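Long-range contact in capsular polysaccharide export system protein KpsC (Thermosulfurimonas dismutans, PDB 6MGB), which probably transfers Kdo sugars from a CMP-linked donor in beta(2,4) linkage, contributing to the glycolipid anchor of bacterial capsules: residues Thr103-Glu109 with Cys280-Lys284. Residues are numbered along the deposited sequence.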
loop_
_atom_site.group_PDB
_atom_site.type_symbol
_atom_site.label_atom_id
_atom_site.label_comp_id
_atom_site.label_asym_id
_atom_site.label_seq_id
_atom_site.Cartn_x
_atom_site.Cartn_y
_atom_site.Cartn_z
ATOM N N THR A 103 -2.960 12.886 -7.473
ATOM C CA THR A 103 -3.013 14.250 -7.992
ATOM C C THR A 103 -1.728 14.668 -8.696
ATOM O O THR A 103 -1.734 15.675 -9.411
ATOM C CB THR A 103 -3.307 15.242 -6.860
ATOM O OG1 THR A 103 -2.150 15.387 -6.025
ATOM C CG2 THR A 103 -4.488 14.769 -6.013
ATOM N N ARG A 104 -0.639 13.930 -8.509
ATOM C CA ARG A 104 0.637 14.218 -9.150
ATOM C C ARG A 104 1.271 12.922 -9.635
ATOM O O ARG A 104 0.827 11.831 -9.254
ATOM C CB ARG A 104 1.605 14.905 -8.185
ATOM C CG ARG A 104 1.080 16.130 -7.465
ATOM C CD ARG A 104 2.043 16.497 -6.348
ATOM N NE ARG A 104 2.150 15.417 -5.368
ATOM C CZ ARG A 104 3.234 15.144 -4.646
ATOM N NH1 ARG A 104 4.341 15.863 -4.782
ATOM N NH2 ARG A 104 3.215 14.134 -3.787
ATOM N N PRO A 105 2.309 12.994 -10.462
ATOM C CA PRO A 105 3.097 11.792 -10.745
ATOM C C PRO A 105 3.778 11.284 -9.484
ATOM O O PRO A 105 4.051 12.039 -8.547
ATOM C CB PRO A 105 4.122 12.270 -11.781
ATOM C CG PRO A 105 3.543 13.507 -12.366
ATOM C CD PRO A 105 2.741 14.143 -11.275
ATOM N N SER A 106 4.036 9.980 -9.466
ATOM C CA SER A 106 4.897 9.352 -8.476
ATOM C C SER A 106 5.927 8.515 -9.220
ATOM O O SER A 106 5.793 8.256 -10.419
ATOM C CB SER A 106 4.100 8.477 -7.499
ATOM O OG SER A 106 3.639 7.296 -8.136
ATOM N N LEU A 107 6.970 8.086 -8.507
ATOM C CA LEU A 107 7.944 7.195 -9.128
ATOM C C LEU A 107 7.257 5.955 -9.686
ATOM O O LEU A 107 7.552 5.522 -10.805
ATOM C CB LEU A 107 9.026 6.804 -8.121
ATOM C CG LEU A 107 9.997 5.713 -8.594
ATOM C CD1 LEU A 107 10.774 6.167 -9.824
ATOM C CD2 LEU A 107 10.944 5.309 -7.477
ATOM N N LEU A 108 6.324 5.380 -8.924
ATOM C CA LEU A 108 5.637 4.174 -9.378
ATOM C C LEU A 108 4.812 4.454 -10.627
ATOM O O LEU A 108 4.857 3.689 -11.598
ATOM C CB LEU A 108 4.756 3.620 -8.258
ATOM C CG LEU A 108 3.916 2.389 -8.613
ATOM C CD1 LEU A 108 4.784 1.264 -9.159
ATOM C CD2 LEU A 108 3.135 1.907 -7.400
ATOM N N GLU A 109 4.049 5.550 -10.623
ATOM C CA GLU A 109 3.251 5.887 -11.796
ATOM C C GLU A 109 4.140 6.094 -13.014
ATOM O O GLU A 109 3.777 5.707 -14.130
ATOM C CB GLU A 109 2.415 7.139 -11.530
ATOM C CG GLU A 109 1.381 7.417 -12.611
ATOM C CD GLU A 109 0.688 8.752 -12.432
ATOM O OE1 GLU A 109 -0.455 8.769 -11.930
ATOM O OE2 GLU A 109 1.291 9.785 -12.789
ATOM N N CYS A 280 -8.151 9.184 -14.317
ATOM C CA CYS A 280 -6.811 9.758 -14.177
ATOM C C CYS A 280 -6.198 9.787 -15.575
ATOM O O CYS A 280 -5.564 8.823 -16.010
ATOM C CB CYS A 280 -5.956 8.963 -13.198
ATOM S SG CYS A 280 -4.376 9.751 -12.811
ATOM N N GLU A 281 -6.396 10.907 -16.276
ATOM C CA GLU A 281 -5.934 11.021 -17.654
ATOM C C GLU A 281 -4.421 10.888 -17.772
ATOM O O GLU A 281 -3.925 10.514 -18.841
ATOM C CB GLU A 281 -6.376 12.360 -18.248
ATOM C CG GLU A 281 -7.851 12.683 -18.051
ATOM C CD GLU A 281 -8.767 11.565 -18.510
ATOM O OE1 GLU A 281 -9.876 11.438 -17.950
ATOM O OE2 GLU A 281 -8.378 10.813 -19.427
ATOM N N ARG A 282 -3.681 11.189 -16.706
ATOM C CA ARG A 282 -2.228 11.091 -16.748
ATOM C C ARG A 282 -1.749 9.652 -16.884
ATOM O O ARG A 282 -0.619 9.426 -17.331
ATOM C CB ARG A 282 -1.639 11.724 -15.488
ATOM C CG ARG A 282 -0.182 12.123 -15.607
ATOM C CD ARG A 282 0.319 12.757 -14.320
ATOM N NE ARG A 282 -0.096 11.984 -13.150
ATOM C CZ ARG A 282 -1.075 12.324 -12.314
ATOM N NH1 ARG A 282 -1.762 13.450 -12.476
ATOM N NH2 ARG A 282 -1.366 11.528 -11.296
ATOM N N ARG A 283 -2.578 8.679 -16.512
ATOM C CA ARG A 283 -2.235 7.265 -16.634
ATOM C C ARG A 283 -2.768 6.758 -17.968
ATOM O O ARG A 283 -3.983 6.618 -18.150
ATOM C CB ARG A 283 -2.806 6.472 -15.461
ATOM C CG ARG A 283 -2.233 6.904 -14.125
ATOM C CD ARG A 283 -2.849 6.165 -12.948
ATOM N NE ARG A 283 -2.348 6.703 -11.687
ATOM C CZ ARG A 283 -2.727 6.291 -10.481
ATOM N NH1 ARG A 283 -3.622 5.319 -10.348
ATOM N NH2 ARG A 283 -2.208 6.860 -9.401
ATOM N N LYS A 284 -1.862 6.491 -18.904
ATOM C CA LYS A 284 -2.226 6.165 -20.277
ATOM C C LYS A 284 -1.893 4.737 -20.676
ATOM O O LYS A 284 -2.676 4.104 -21.387
ATOM C CB LYS A 284 -1.531 7.133 -21.239
ATOM C CG LYS A 284 -1.818 8.595 -20.933
ATOM C CD LYS A 284 -1.492 9.497 -22.111
ATOM C CE LYS A 284 -2.046 10.898 -21.901
ATOM N NZ LYS A 284 -1.443 11.578 -20.721
HETATM O O HOH W 1 -0.087 9.148 -8.984
#
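This is a salt-bridge network centred on one carboxylate, E109 in the first turn of helix 107-114, held by two consecutive arginines from the loop between strand 275-276 and helix 289-299. It ties the two halves of the GT-B-type fold together near where they meet. R282 grips E109 side-on: NE gives OE2 a nearly straight 2.6 Å hydrogen bond, while NH2 reaches OE1 at 3.0 Å with a more bent geometry. R283 approaches from elsewhere, its NE donating to E109 OE1 at 2.8 Å, so OE1 serves both arginines. The type I turn from C280 to R283, closed by R283 N to C280 O at 3.0 Å, presents the pair. Within 103-109, S106 N-caps the helix, its OG accepting from E109 N at 3.1 Å. The R282 guanidinium also lays one face over P105 N, and its NH2 bonds to A102 O. A water links R104 O (2.8 Å) to R283 NH2 (3.1 Å). R283 NH1 is also bonded to the carbonyls of P266 and A269, so its charge has partners beyond E109. Two positive charges thus share a single buried acid, leaving a net positive charge within the trio, and this contact is held mainly by charge and hydrogen bonding.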